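Local coordinates for protein alpha-glucosidase (Bacteroides thetaiotaomicron, PDB 5XFM) that hydrolyses beta-L-arabinopyranosides and alpha-galactosides as a bifunctional enzyme of glycoside hydrolase family 97, at residues V75-T80 with H93-E98; L26-F31 with N120-R125; K390-L395 with H426-I431; I383-E388 with E417-D422. The protein carries 1 engineered substitution. One frame throughout, in Å; residues are numbered along the deposited sequence.

Contact 1: V75-T80 with H93-E98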
loop_
_atom_site.group_PDB
_atom_site.type_symbol
_atom_site.label_atom_id
_atom_site.label_comp_id
_atom_site.label_asym_id
_atom_site.label_seq_id
_atom_site.Cartn_x
_atom_site.Cartn_y
_atom_site.Cartn_z
ATOM N N VAL A 75 31.361 7.309 -2.563
ATOM C CA VAL A 75 30.721 6.182 -1.896
ATOM C C VAL A 75 30.606 6.400 -0.382
ATOM O O VAL A 75 31.476 7.012 0.232
ATOM C CB VAL A 75 31.490 4.869 -2.177
ATOM C CG1 VAL A 75 32.922 4.963 -1.653
ATOM C CG2 VAL A 75 30.760 3.667 -1.576
ATOM N N ASP A 76 29.501 5.958 0.208
ATOM C CA ASP A 76 29.369 6.040 1.654
ATOM C C ASP A 76 28.640 4.839 2.231
ATOM O O ASP A 76 27.971 4.106 1.518
ATOM C CB ASP A 76 28.637 7.327 2.046
ATOM C CG ASP A 76 28.871 7.716 3.495
ATOM O OD1 ASP A 76 29.636 7.008 4.187
ATOM O OD2 ASP A 76 28.288 8.727 3.945
ATOM N N LYS A 77 28.801 4.631 3.531
ATOM C CA LYS A 77 28.155 3.522 4.211
ATOM C C LYS A 77 27.062 4.090 5.103
ATOM O O LYS A 77 27.308 4.982 5.910
ATOM C CB LYS A 77 29.174 2.714 5.018
ATOM C CG LYS A 77 29.967 1.714 4.185
ATOM C CD LYS A 77 30.732 0.737 5.063
ATOM C CE LYS A 77 31.846 1.465 5.817
ATOM N NZ LYS A 77 32.301 0.750 7.043
ATOM N N ILE A 78 25.854 3.566 4.963
ATOM C CA ILE A 78 24.768 3.958 5.841
ATOM C C ILE A 78 24.450 2.839 6.819
ATOM O O ILE A 78 24.265 1.681 6.425
ATOM C CB ILE A 78 23.519 4.342 5.038
ATOM C CG1 ILE A 78 23.864 5.461 4.050
ATOM C CG2 ILE A 78 22.399 4.760 5.973
ATOM C CD1 ILE A 78 22.754 5.809 3.109
ATOM N N ASP A 79 24.407 3.194 8.098
ATOM C CA ASP A 79 24.127 2.239 9.157
ATOM C C ASP A 79 23.391 2.950 10.282
ATOM O O ASP A 79 24.009 3.581 11.139
ATOM C CB ASP A 79 25.419 1.602 9.665
ATOM C CG ASP A 79 25.171 0.411 10.568
ATOM O OD1 ASP A 79 24.154 0.396 11.293
ATOM O OD2 ASP A 79 25.997 -0.525 10.546
ATOM N N THR A 80 22.068 2.829 10.285
ATOM C CA THR A 80 21.245 3.561 11.236
ATOM C C THR A 80 20.116 2.684 11.756
ATOM O O THR A 80 19.830 1.637 11.195
ATOM C CB THR A 80 20.643 4.834 10.605
ATOM O OG1 THR A 80 20.088 4.518 9.325
ATOM C CG2 THR A 80 21.704 5.905 10.429
ATOM N N HIS A 93 16.886 -1.871 11.458
ATOM C CA HIS A 93 18.321 -1.642 11.357
ATOM C C HIS A 93 18.692 -1.526 9.880
ATOM O O HIS A 93 18.888 -2.529 9.196
ATOM C CB HIS A 93 19.112 -2.770 12.022
ATOM C CG HIS A 93 20.596 -2.557 12.006
ATOM N ND1 HIS A 93 21.499 -3.588 12.158
ATOM C CD2 HIS A 93 21.335 -1.428 11.876
ATOM C CE1 HIS A 93 22.729 -3.106 12.109
ATOM N NE2 HIS A 93 22.656 -1.797 11.941
ATOM N N TYR A 94 18.766 -0.294 9.395
ATOM C CA TYR A 94 19.032 -0.020 7.993
ATOM C C TYR A 94 20.542 0.061 7.701
ATOM O O TYR A 94 21.266 0.901 8.244
ATOM C CB TYR A 94 18.325 1.276 7.590
ATOM C CG TYR A 94 18.541 1.686 6.159
ATOM C CD1 TYR A 94 18.340 0.788 5.114
ATOM C CD2 TYR A 94 18.926 2.984 5.849
ATOM C CE1 TYR A 94 18.538 1.173 3.796
ATOM C CE2 TYR A 94 19.125 3.378 4.537
ATOM C CZ TYR A 94 18.931 2.471 3.517
ATOM O OH TYR A 94 19.133 2.869 2.219
ATOM N N ARG A 95 20.987 -0.824 6.817
ATOM C CA ARG A 95 22.387 -0.972 6.436
ATOM C C ARG A 95 22.472 -1.018 4.920
ATOM O O ARG A 95 21.944 -1.935 4.294
ATOM C CB ARG A 95 22.973 -2.242 7.061
ATOM C CG ARG A 95 24.394 -2.611 6.663
ATOM C CD ARG A 95 25.431 -1.527 6.925
ATOM N NE ARG A 95 26.755 -1.953 6.466
ATOM C CZ ARG A 95 27.281 -1.651 5.282
ATOM N NH1 ARG A 95 26.612 -0.888 4.433
ATOM N NH2 ARG A 95 28.484 -2.102 4.949
ATOM N N ALA A 96 23.129 -0.024 4.329
ATOM C CA ALA A 96 23.203 0.055 2.874
ATOM C C ALA A 96 24.482 0.727 2.397
ATOM O O ALA A 96 25.148 1.431 3.158
ATOM C CB ALA A 96 22.000 0.794 2.329
ATOM N N ASN A 97 24.826 0.508 1.134
ATOM C CA ASN A 97 25.930 1.238 0.525
ATOM C C ASN A 97 25.414 2.257 -0.476
ATOM O O ASN A 97 24.544 1.956 -1.288
ATOM C CB ASN A 97 26.925 0.282 -0.135
ATOM C CG ASN A 97 27.708 -0.532 0.877
ATOM O OD1 ASN A 97 28.045 -0.042 1.954
ATOM N ND2 ASN A 97 27.997 -1.783 0.540
ATOM N N GLU A 98 25.955 3.465 -0.400
ATOM C CA GLU A 98 25.490 4.583 -1.206
ATOM C C GLU A 98 26.500 5.012 -2.262
ATOM O O GLU A 98 27.651 5.331 -1.952
ATOM C CB GLU A 98 25.159 5.774 -0.313
ATOM C CG GLU A 98 24.543 6.938 -1.057
ATOM C CD GLU A 98 24.411 8.173 -0.187
ATOM O OE1 GLU A 98 23.270 8.509 0.193
ATOM O OE2 GLU A 98 25.449 8.796 0.129
#

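Contact 2: L26-F31 with N120-R125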
loop_
_atom_site.group_PDB
_atom_site.type_symbol
_atom_site.label_atom_id
_atom_site.label_comp_id
_atom_site.label_asym_id
_atom_site.label_seq_id
_atom_site.Cartn_x
_atom_site.Cartn_y
_atom_site.Cartn_z
ATOM N N LEU A 26 23.477 -8.563 -3.971
ATOM C CA LEU A 26 22.847 -7.630 -4.882
ATOM C C LEU A 26 23.918 -6.698 -5.437
ATOM O O LEU A 26 24.665 -6.079 -4.676
ATOM C CB LEU A 26 21.740 -6.857 -4.159
ATOM C CG LEU A 26 20.610 -6.150 -4.917
ATOM C CD1 LEU A 26 19.748 -5.384 -3.923
ATOM C CD2 LEU A 26 21.092 -5.232 -6.031
ATOM N N GLN A 27 24.012 -6.614 -6.760
ATOM C CA GLN A 27 24.984 -5.725 -7.388
ATOM C C GLN A 27 24.333 -4.845 -8.452
ATOM O O GLN A 27 23.512 -5.305 -9.240
ATOM C CB GLN A 27 26.147 -6.527 -7.985
ATOM C CG GLN A 27 26.918 -7.328 -6.938
ATOM C CD GLN A 27 28.166 -7.991 -7.486
ATOM O OE1 GLN A 27 28.660 -7.630 -8.556
ATOM N NE2 GLN A 27 28.701 -8.952 -6.738
ATOM N N LEU A 28 24.691 -3.567 -8.444
ATOM C CA LEU A 28 24.178 -2.605 -9.410
ATOM C C LEU A 28 25.346 -1.986 -10.171
ATOM O O LEU A 28 26.304 -1.513 -9.563
ATOM C CB LEU A 28 23.356 -1.518 -8.701
ATOM C CG LEU A 28 22.712 -0.437 -9.577
ATOM C CD1 LEU A 28 21.362 -0.061 -9.015
ATOM C CD2 LEU A 28 23.580 0.804 -9.706
ATOM N N ALA A 29 25.259 -1.975 -11.496
ATOM C CA ALA A 29 26.337 -1.435 -12.314
ATOM C C ALA A 29 25.868 -0.234 -13.118
ATOM O O ALA A 29 24.739 -0.206 -13.603
ATOM C CB ALA A 29 26.886 -2.505 -13.232
ATOM N N VAL A 30 26.748 0.748 -13.279
ATOM C CA VAL A 30 26.381 1.979 -13.964
ATOM C C VAL A 30 27.147 2.170 -15.268
ATOM O O VAL A 30 28.368 2.015 -15.319
ATOM C CB VAL A 30 26.612 3.212 -13.047
ATOM C CG1 VAL A 30 26.182 4.490 -13.739
ATOM C CG2 VAL A 30 25.853 3.048 -11.744
ATOM N N PHE A 31 26.406 2.500 -16.322
ATOM C CA PHE A 31 26.960 2.689 -17.652
ATOM C C PHE A 31 26.610 4.076 -18.170
ATOM O O PHE A 31 25.492 4.308 -18.629
ATOM C CB PHE A 31 26.427 1.637 -18.635
ATOM C CG PHE A 31 26.597 0.212 -18.180
ATOM C CD1 PHE A 31 25.685 -0.374 -17.316
ATOM C CD2 PHE A 31 27.651 -0.556 -18.658
ATOM C CE1 PHE A 31 25.839 -1.696 -16.915
ATOM C CE2 PHE A 31 27.811 -1.876 -18.263
ATOM C CZ PHE A 31 26.903 -2.447 -17.391
ATOM N N ASN A 120 18.707 -6.420 -0.150
ATOM C CA ASN A 120 17.746 -6.824 -1.171
ATOM C C ASN A 120 16.969 -5.667 -1.779
ATOM O O ASN A 120 15.919 -5.879 -2.379
ATOM C CB ASN A 120 16.758 -7.835 -0.597
ATOM C CG ASN A 120 17.396 -9.180 -0.327
ATOM O OD1 ASN A 120 17.625 -9.965 -1.250
ATOM N ND2 ASN A 120 17.675 -9.462 0.940
ATOM N N ASP A 121 17.458 -4.444 -1.605
ATOM C CA ASP A 121 16.759 -3.291 -2.162
ATOM C C ASP A 121 17.691 -2.241 -2.748
ATOM O O ASP A 121 18.772 -1.968 -2.226
ATOM C CB ASP A 121 15.874 -2.636 -1.099
ATOM C CG ASP A 121 14.905 -3.611 -0.469
ATOM O OD1 ASP A 121 15.297 -4.290 0.504
ATOM O OD2 ASP A 121 13.755 -3.701 -0.949
ATOM N N VAL A 122 17.245 -1.654 -3.848
ATOM C CA VAL A 122 17.896 -0.508 -4.451
ATOM C C VAL A 122 16.940 0.678 -4.415
ATOM O O VAL A 122 15.799 0.559 -4.831
ATOM C CB VAL A 122 18.304 -0.787 -5.901
ATOM C CG1 VAL A 122 18.858 0.475 -6.544
ATOM C CG2 VAL A 122 19.317 -1.928 -5.965
ATOM N N ALA A 123 17.379 1.808 -3.883
ATOM C CA ALA A 123 16.577 3.024 -3.971
ATOM C C ALA A 123 17.404 4.078 -4.671
ATOM O O ALA A 123 18.527 4.325 -4.275
ATOM C CB ALA A 123 16.148 3.502 -2.599
ATOM N N PHE A 124 16.897 4.691 -5.728
ATOM C CA PHE A 124 17.736 5.685 -6.380
ATOM C C PHE A 124 16.967 6.917 -6.793
ATOM O O PHE A 124 15.773 6.853 -7.055
ATOM C CB PHE A 124 18.481 5.082 -7.585
ATOM C CG PHE A 124 17.627 4.834 -8.794
ATOM C CD1 PHE A 124 16.965 3.628 -8.953
ATOM C CD2 PHE A 124 17.530 5.782 -9.802
ATOM C CE1 PHE A 124 16.200 3.388 -10.068
ATOM C CE2 PHE A 124 16.758 5.546 -10.922
ATOM C CZ PHE A 124 16.092 4.346 -11.051
ATOM N N ARG A 125 17.650 8.055 -6.801
ATOM C CA ARG A 125 16.982 9.295 -7.172
ATOM C C ARG A 125 17.932 10.250 -7.867
ATOM O O ARG A 125 19.149 10.060 -7.847
ATOM C CB ARG A 125 16.364 9.974 -5.945
ATOM C CG ARG A 125 17.372 10.538 -4.960
ATOM C CD ARG A 125 16.713 11.527 -4.005
ATOM N NE ARG A 125 17.627 11.917 -2.938
ATOM C CZ ARG A 125 17.273 12.589 -1.846
ATOM N NH1 ARG A 125 16.008 12.951 -1.654
ATOM N NH2 ARG A 125 18.188 12.890 -0.937
#

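Contact 3: K390-L395 with H426-I431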
loop_
_atom_site.group_PDB
_atom_site.type_symbol
_atom_site.label_atom_id
_atom_site.label_comp_id
_atom_site.label_asym_id
_atom_site.label_seq_id
_atom_site.Cartn_x
_atom_site.Cartn_y
_atom_site.Cartn_z
ATOM N N LYS A 390 -11.586 22.369 13.098
ATOM C CA LYS A 390 -11.822 23.001 14.391
ATOM C C LYS A 390 -13.099 22.447 15.010
ATOM O O LYS A 390 -13.126 22.099 16.201
ATOM C CB LYS A 390 -11.922 24.523 14.244
ATOM C CG LYS A 390 -12.112 25.254 15.559
ATOM C CD LYS A 390 -10.927 26.163 15.855
ATOM C CE LYS A 390 -11.253 27.175 16.954
ATOM N NZ LYS A 390 -12.457 28.001 16.654
ATOM N N TRP A 391 -14.165 22.396 14.209
ATOM C CA TRP A 391 -15.413 21.787 14.684
ATOM C C TRP A 391 -15.189 20.326 15.121
ATOM O O TRP A 391 -15.588 19.931 16.227
ATOM C CB TRP A 391 -16.502 21.863 13.611
ATOM C CG TRP A 391 -17.784 21.164 13.976
ATOM C CD1 TRP A 391 -18.730 21.601 14.863
ATOM C CD2 TRP A 391 -18.274 19.921 13.449
ATOM N NE1 TRP A 391 -19.770 20.700 14.928
ATOM C CE2 TRP A 391 -19.516 19.662 14.069
ATOM C CE3 TRP A 391 -17.784 19.003 12.517
ATOM C CZ2 TRP A 391 -20.268 18.522 13.787
ATOM C CZ3 TRP A 391 -18.529 17.867 12.237
ATOM C CH2 TRP A 391 -19.758 17.638 12.870
ATOM N N LEU A 392 -14.539 19.541 14.260
ATOM C CA LEU A 392 -14.257 18.133 14.554
ATOM C C LEU A 392 -13.540 17.979 15.880
ATOM O O LEU A 392 -13.957 17.182 16.724
ATOM C CB LEU A 392 -13.404 17.480 13.452
ATOM C CG LEU A 392 -13.991 16.930 12.140
ATOM C CD1 LEU A 392 -14.928 17.877 11.484
ATOM C CD2 LEU A 392 -12.903 16.573 11.155
ATOM N N GLN A 393 -12.483 18.767 16.066
ATOM C CA GLN A 393 -11.666 18.684 17.264
ATOM C C GLN A 393 -12.423 19.111 18.509
ATOM O O GLN A 393 -12.294 18.495 19.570
ATOM C CB GLN A 393 -10.426 19.558 17.113
ATOM C CG GLN A 393 -9.418 19.382 18.222
ATOM C CD GLN A 393 -8.229 20.292 18.048
ATOM O OE1 GLN A 393 -8.335 21.348 17.424
ATOM N NE2 GLN A 393 -7.085 19.882 18.577
ATOM N N SER A 394 -13.213 20.169 18.377
ATOM C CA SER A 394 -14.060 20.620 19.474
ATOM C C SER A 394 -15.052 19.520 19.879
ATOM O O SER A 394 -15.395 19.386 21.055
ATOM C CB SER A 394 -14.797 21.906 19.087
ATOM O OG SER A 394 -15.909 21.629 18.253
ATOM N N LEU A 395 -15.508 18.728 18.911
ATOM C CA LEU A 395 -16.367 17.594 19.239
ATOM C C LEU A 395 -15.586 16.417 19.811
ATOM O O LEU A 395 -16.127 15.604 20.554
ATOM C CB LEU A 395 -17.148 17.129 18.007
ATOM C CG LEU A 395 -18.353 17.969 17.591
ATOM C CD1 LEU A 395 -19.333 17.105 16.817
ATOM C CD2 LEU A 395 -19.019 18.580 18.813
ATOM N N HIS A 426 -5.118 19.593 14.040
ATOM C CA HIS A 426 -6.329 19.423 14.842
ATOM C C HIS A 426 -6.474 18.030 15.445
ATOM O O HIS A 426 -7.581 17.598 15.750
ATOM C CB HIS A 426 -7.549 19.754 13.995
ATOM C CG HIS A 426 -7.538 21.157 13.480
ATOM N ND1 HIS A 426 -6.939 21.507 12.288
ATOM C CD2 HIS A 426 -8.029 22.303 14.006
ATOM C CE1 HIS A 426 -7.075 22.806 12.096
ATOM N NE2 HIS A 426 -7.734 23.312 13.123
ATOM N N GLY A 427 -5.345 17.348 15.624
ATOM C CA GLY A 427 -5.304 16.044 16.264
ATOM C C GLY A 427 -6.121 14.968 15.580
ATOM O O GLY A 427 -6.670 14.079 16.238
ATOM N N LEU A 428 -6.183 15.015 14.256
ATOM C CA LEU A 428 -6.989 14.042 13.523
ATOM C C LEU A 428 -6.148 13.043 12.742
ATOM O O LEU A 428 -5.204 13.418 12.045
ATOM C CB LEU A 428 -7.935 14.757 12.566
ATOM C CG LEU A 428 -9.031 15.596 13.220
ATOM C CD1 LEU A 428 -9.582 16.594 12.227
ATOM C CD2 LEU A 428 -10.125 14.690 13.747
ATOM N N MET A 429 -6.489 11.766 12.875
ATOM C CA MET A 429 -5.943 10.749 11.991
ATOM C C MET A 429 -6.651 10.809 10.640
ATOM O O MET A 429 -7.803 11.243 10.549
ATOM C CB MET A 429 -6.077 9.356 12.609
ATOM C CG MET A 429 -5.306 9.176 13.880
ATOM S SD MET A 429 -5.552 7.563 14.646
ATOM C CE MET A 429 -7.083 7.883 15.534
ATOM N N VAL A 430 -5.962 10.360 9.594
ATOM C CA VAL A 430 -6.509 10.415 8.242
ATOM C C VAL A 430 -6.414 9.096 7.476
ATOM O O VAL A 430 -5.336 8.535 7.330
ATOM C CB VAL A 430 -5.810 11.506 7.411
ATOM C CG1 VAL A 430 -6.259 11.441 5.964
ATOM C CG2 VAL A 430 -6.097 12.869 7.997
ATOM N N ILE A 431 -7.563 8.608 7.012
ATOM C CA ILE A 431 -7.623 7.517 6.042
ATOM C C ILE A 431 -7.927 8.089 4.664
ATOM O O ILE A 431 -8.790 8.959 4.544
ATOM C CB ILE A 431 -8.712 6.479 6.391
ATOM C CG1 ILE A 431 -8.429 5.801 7.728
ATOM C CG2 ILE A 431 -8.831 5.433 5.292
ATOM C CD1 ILE A 431 -9.548 4.890 8.177
#

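Contact 4: I383-E388 with E417-D422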
loop_
_atom_site.group_PDB
_atom_site.type_symbol
_atom_site.label_atom_id
_atom_site.label_comp_id
_atom_site.label_asym_id
_atom_site.label_seq_id
_atom_site.Cartn_x
_atom_site.Cartn_y
_atom_site.Cartn_z
ATOM N N ILE A 383 -9.315 27.324 4.128
ATOM C CA ILE A 383 -10.125 28.058 5.097
ATOM C C ILE A 383 -11.279 27.209 5.632
ATOM O O ILE A 383 -11.434 27.029 6.850
ATOM C CB ILE A 383 -10.693 29.346 4.480
ATOM C CG1 ILE A 383 -9.560 30.332 4.187
ATOM C CG2 ILE A 383 -11.734 29.972 5.407
ATOM C CD1 ILE A 383 -9.949 31.460 3.238
ATOM N N ILE A 384 -12.078 26.684 4.707
ATOM C CA ILE A 384 -13.236 25.867 5.051
ATOM C C ILE A 384 -12.809 24.585 5.752
ATOM O O ILE A 384 -13.459 24.141 6.702
ATOM C CB ILE A 384 -14.059 25.535 3.792
ATOM C CG1 ILE A 384 -14.654 26.815 3.209
ATOM C CG2 ILE A 384 -15.162 24.531 4.095
ATOM C CD1 ILE A 384 -15.306 26.616 1.870
ATOM N N ARG A 385 -11.690 24.020 5.306
ATOM C CA ARG A 385 -11.166 22.781 5.870
ATOM C C ARG A 385 -10.749 22.960 7.323
ATOM O O ARG A 385 -11.073 22.136 8.179
ATOM C CB ARG A 385 -9.976 22.269 5.041
ATOM C CG ARG A 385 -9.372 20.970 5.565
ATOM C CD ARG A 385 -8.246 20.466 4.669
ATOM N NE ARG A 385 -7.183 21.455 4.509
ATOM C CZ ARG A 385 -6.753 21.892 3.329
ATOM N NH1 ARG A 385 -7.295 21.424 2.214
ATOM N NH2 ARG A 385 -5.785 22.794 3.265
ATOM N N LYS A 386 -10.021 24.033 7.600
ATOM C CA LYS A 386 -9.604 24.296 8.967
ATOM C C LYS A 386 -10.806 24.640 9.857
ATOM O O LYS A 386 -10.863 24.222 11.013
ATOM C CB LYS A 386 -8.549 25.404 9.000
ATOM C CG LYS A 386 -7.202 24.949 8.468
ATOM C CD LYS A 386 -6.168 26.061 8.455
ATOM C CE LYS A 386 -6.516 27.142 7.458
ATOM N NZ LYS A 386 -5.588 28.302 7.547
ATOM N N ARG A 387 -11.783 25.358 9.309
ATOM C CA ARG A 387 -13.035 25.593 10.041
ATOM C C ARG A 387 -13.687 24.258 10.453
ATOM O O ARG A 387 -14.048 24.025 11.629
ATOM C CB ARG A 387 -13.989 26.422 9.179
ATOM C CG ARG A 387 -15.337 26.730 9.815
ATOM C CD ARG A 387 -16.131 27.689 8.935
ATOM N NE ARG A 387 -15.423 28.959 8.792
ATOM C CZ ARG A 387 -15.122 29.526 7.629
ATOM N NH1 ARG A 387 -15.474 28.940 6.494
ATOM N NH2 ARG A 387 -14.459 30.679 7.596
ATOM N N GLU A 388 -13.784 23.370 9.471
ATOM C CA GLU A 388 -14.346 22.047 9.671
ATOM C C GLU A 388 -13.605 21.287 10.752
ATOM O O GLU A 388 -14.220 20.768 11.678
ATOM C CB GLU A 388 -14.315 21.259 8.362
ATOM C CG GLU A 388 -15.122 19.976 8.386
ATOM C CD GLU A 388 -16.617 20.219 8.354
ATOM O OE1 GLU A 388 -17.041 21.320 7.938
ATOM O OE2 GLU A 388 -17.369 19.302 8.742
ATOM N N GLU A 417 -1.224 16.293 1.041
ATOM C CA GLU A 417 -0.319 16.743 2.084
ATOM C C GLU A 417 -0.943 17.826 2.964
ATOM O O GLU A 417 -0.916 17.713 4.186
ATOM C CB GLU A 417 0.987 17.239 1.465
ATOM C CG GLU A 417 2.009 17.715 2.464
ATOM C CD GLU A 417 3.307 18.125 1.789
ATOM O OE1 GLU A 417 4.130 17.231 1.489
ATOM O OE2 GLU A 417 3.493 19.334 1.536
ATOM N N ASP A 418 -1.518 18.857 2.348
ATOM C CA ASP A 418 -2.150 19.933 3.117
ATOM C C ASP A 418 -3.288 19.416 4.019
ATOM O O ASP A 418 -3.452 19.881 5.159
ATOM C CB ASP A 418 -2.670 21.031 2.180
ATOM C CG ASP A 418 -1.551 21.721 1.411
ATOM O OD1 ASP A 418 -0.370 21.520 1.765
ATOM O OD2 ASP A 418 -1.845 22.487 0.472
ATOM N N ILE A 419 -4.058 18.454 3.515
ATOM C CA ILE A 419 -5.117 17.858 4.321
ATOM C C ILE A 419 -4.504 17.160 5.531
ATOM O O ILE A 419 -4.958 17.352 6.668
ATOM C CB ILE A 419 -5.965 16.849 3.519
ATOM C CG1 ILE A 419 -6.855 17.573 2.514
ATOM C CG2 ILE A 419 -6.824 16.014 4.449
ATOM C CD1 ILE A 419 -7.547 16.631 1.531
ATOM N N LEU A 420 -3.458 16.374 5.291
ATOM C CA LEU A 420 -2.765 15.701 6.393
ATOM C C LEU A 420 -2.210 16.667 7.449
ATOM O O LEU A 420 -2.252 16.383 8.656
ATOM C CB LEU A 420 -1.625 14.830 5.852
ATOM C CG LEU A 420 -2.049 13.428 5.417
ATOM C CD1 LEU A 420 -1.004 12.761 4.532
ATOM C CD2 LEU A 420 -2.275 12.607 6.676
ATOM N N SER A 421 -1.684 17.795 6.986
ATOM C CA SER A 421 -1.025 18.758 7.859
ATOM C C SER A 421 -2.049 19.514 8.738
ATOM O O SER A 421 -1.859 19.662 9.956
ATOM C CB SER A 421 -0.190 19.725 7.013
ATOM O OG SER A 421 0.610 20.563 7.816
ATOM N N ASP A 422 -3.127 20.000 8.122
ATOM C CA ASP A 422 -4.204 20.646 8.889
ATOM C C ASP A 422 -4.827 19.646 9.884
ATOM O O ASP A 422 -5.135 19.977 11.046
ATOM C CB ASP A 422 -5.271 21.212 7.950
ATOM C CG ASP A 422 -4.793 22.448 7.189
ATOM O OD1 ASP A 422 -3.821 23.102 7.634
ATOM O OD2 ASP A 422 -5.396 22.770 6.144
#

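Contact 1: V75-T80 with H93-E98
The imidazole of His-93, on one strand of a beta hairpin (69-83 with 91-104), is met at its edge by two oxygens of the partner strand, Asp-79 OD1 and Thr-80 O, both in its plane. His-93 NE2 donates to Asp-79 OD1 at 2.7 Å, meeting the carboxylate on its syn side but 27° out of the carboxylate plane; Thr-80 O faces His-93 CD2 at 3.5 Å. Thr-80 OG1 lies at the edge of the Tyr-94 ring, and Ile-78 CG2 approaches that ring obliquely, 3.8 Å from Tyr-94 CE2. At the edge of the Arg-95 guanidinium stands the amide of Asn-97, whose OD1 accepts from Arg-95 NH1.

The hairpin forms one border of an antiparallel sheet in the N-terminal region. Asp-76 with Glu-98, Ile-78 with Ala-96 and Thr-80 with Tyr-94 form the hydrogen-bonded pairs and share one face, where Tyr-94 and Ala-96 are buried and Glu-98 OE1 is salt-bridged to Arg-116. The non-hydrogen-bonded pairs, Lys-77 with Asn-97 and Asp-79 with Arg-95, occupy the other face, a simple illustration of how strand alternation sorts side chains. There the Arg-95 chain bends at chi2 (56°), bringing CD to 3.4 Å from Ile-78 O. Next to it Lys-77 lies alongside Asn-97, pointing the same way, its CG 3.4 Å from Asn-97 OD1.

Contact 2: L26-F31 with N120-R125
Asn-120 meets Leu-26 through its backbone: Asn-120 C lies 3.5 Å from Leu-26 CD1. The same methyl rests against the next peptide nitrogen, 3.4 Å from Asp-121 N, so that one branch of the leucine sits over the link between the two residues. Asp-121 starts its side chain away from strand 26-31, and its OD2 is hydrogen-bonded to Thr-275 and Thr-264. Val-122 then turns toward strand 26-31 and divides its two methyls between two leucines. Its CG2 reaches Leu-26 CD2 at 3.8 Å, while CG1, anti to the backbone N (chi1 174°), touches Leu-28 CD1 at 3.6 Å.

The arrangement exemplifies the face-to-face layering of a beta sandwich, in keeping with the galactose-mutarotase-like family of this N-terminal region. Strands 26-31 and 121-128 belong to different sheets; the axes of the two short segments approach to 8.6 Å at an angle of 32°. Val-117 of strand 110-117 touches both Leu-26 and Val-122, and Phe-115 adjoins Leu-28, extending the apolar layer. The two segments meet through methyl groups, set against each other and against one peptide, an attraction that depends on close fit and exclusion of water rather than on direction.

Contact 3: K390-L395 with H426-I431
Gln-393 and His-426 bring their CA atoms to 5.9 Å where the last turns of helix 382-395 pass the end of helix 410-425, which closes in a Schellman motif with Gly-427, at positive phi (60°), as its C-prime residue. The extended side chain of Gln-393 runs over the backbone of His-426, its CG 3.6 Å from His-426 O, and its amide stands steeply to the imidazole, the planes 74° apart. Gln-393 OE1 lies at the ring edge, 3.6 Å from His-426 CD2; the same carbon is 3.7 Å from Lys-390 N. His-426 ND1 is hydrogen-bonded to Asp-422 O, which fixes the rotation of the ring. An alanine here would probably leave Asp-422 O without this partner and open a gap beside Lys-390 and Gln-393.

Deeper in, Leu-392 and Leu-428 cross at about a right angle, and Leu-392 CD2 presses on Leu-428 CD1 at a tight 3.5 Å. Ile-400 and Tyr-362 of neighbouring strands also touch Leu-392, as expected where a helix lies on the parallel sheet of a TIM-barrel domain. The contact thus grades from polar groups near the surface to a leucine pair inside, and since no hydrogen bond joins the two segments, it probably rests on close fit and the burial of the leucines.

Contact 4: I383-E388 with E417-D422
Arg-385 and Asp-422 supply the polar part of the contact, a salt bridge between neighbouring helices of the TIM-barrel domain. The arginine grips side-on with two nitrogens, both directed at one oxygen: Arg-385 NE to Asp-422 OD2 is 2.8 Å, and Arg-385 NH2 to the same Asp-422 OD2 is 2.9 Å. OD2 lies in the guanidinium plane; it receives NE on its anti lone pair, whereas NH2 comes nearly in line with the C-O bond. A bend at chi3 (57°) turns NE out of the otherwise extended chain toward the aspartate. The third nitrogen, NH1, is hydrogen-bonded to Met-379 O, so the guanidinium is held at both its ends.

Van der Waals contacts flank this bridge. Ile-419 CG1 lies 3.9 Å from Arg-385 CD, the two side chains crossing at about a right angle, and Asp-418 CB is 3.7 Å from Arg-385 NH2. The carbonyl carbon of Asp-418 stands over one guanidinium face, toward its rim. Lys-386 adds its aliphatic part, its CG 3.7 Å from Asp-422 OD2.

Any longer-range attraction is probably weaker: Lys-386 NZ remains 5.5 Å from Asp-422 OD1. An alanine in place of Arg-385 would probably leave Asp-422 without its salt-bridge mate and Met-379 O without this donor, and open a gap beside Ile-419.

The segment axes, 10.6 Å apart and crossing at -32°, are therefore spanned by a long side chain, and the pairing probably favours the ionised form of Asp-422 in this partly buried setting.

Contacts 1 and 2 belong to the N-terminal beta region, contacts 3 and 4 to the TIM-barrel domain, and the four show how chemistry follows position. Contact 1 is a surface hairpin, bound by backbone hydrogen bonds within one sheet; contact 2, its centre 13 Å away, is buried and joins that sheet to another mainly through leucine and valine methyls. Contacts 3 and 4 are both partly buried and share helix 382-395, with centres 10 Å apart. There Val-430 CB touches Leu-420 CD2 at 3.8 Å. Yet contact 4 depends on a directional salt bridge between helices, whereas contact 3 relies on fit between a helix and the turn leading into a strand.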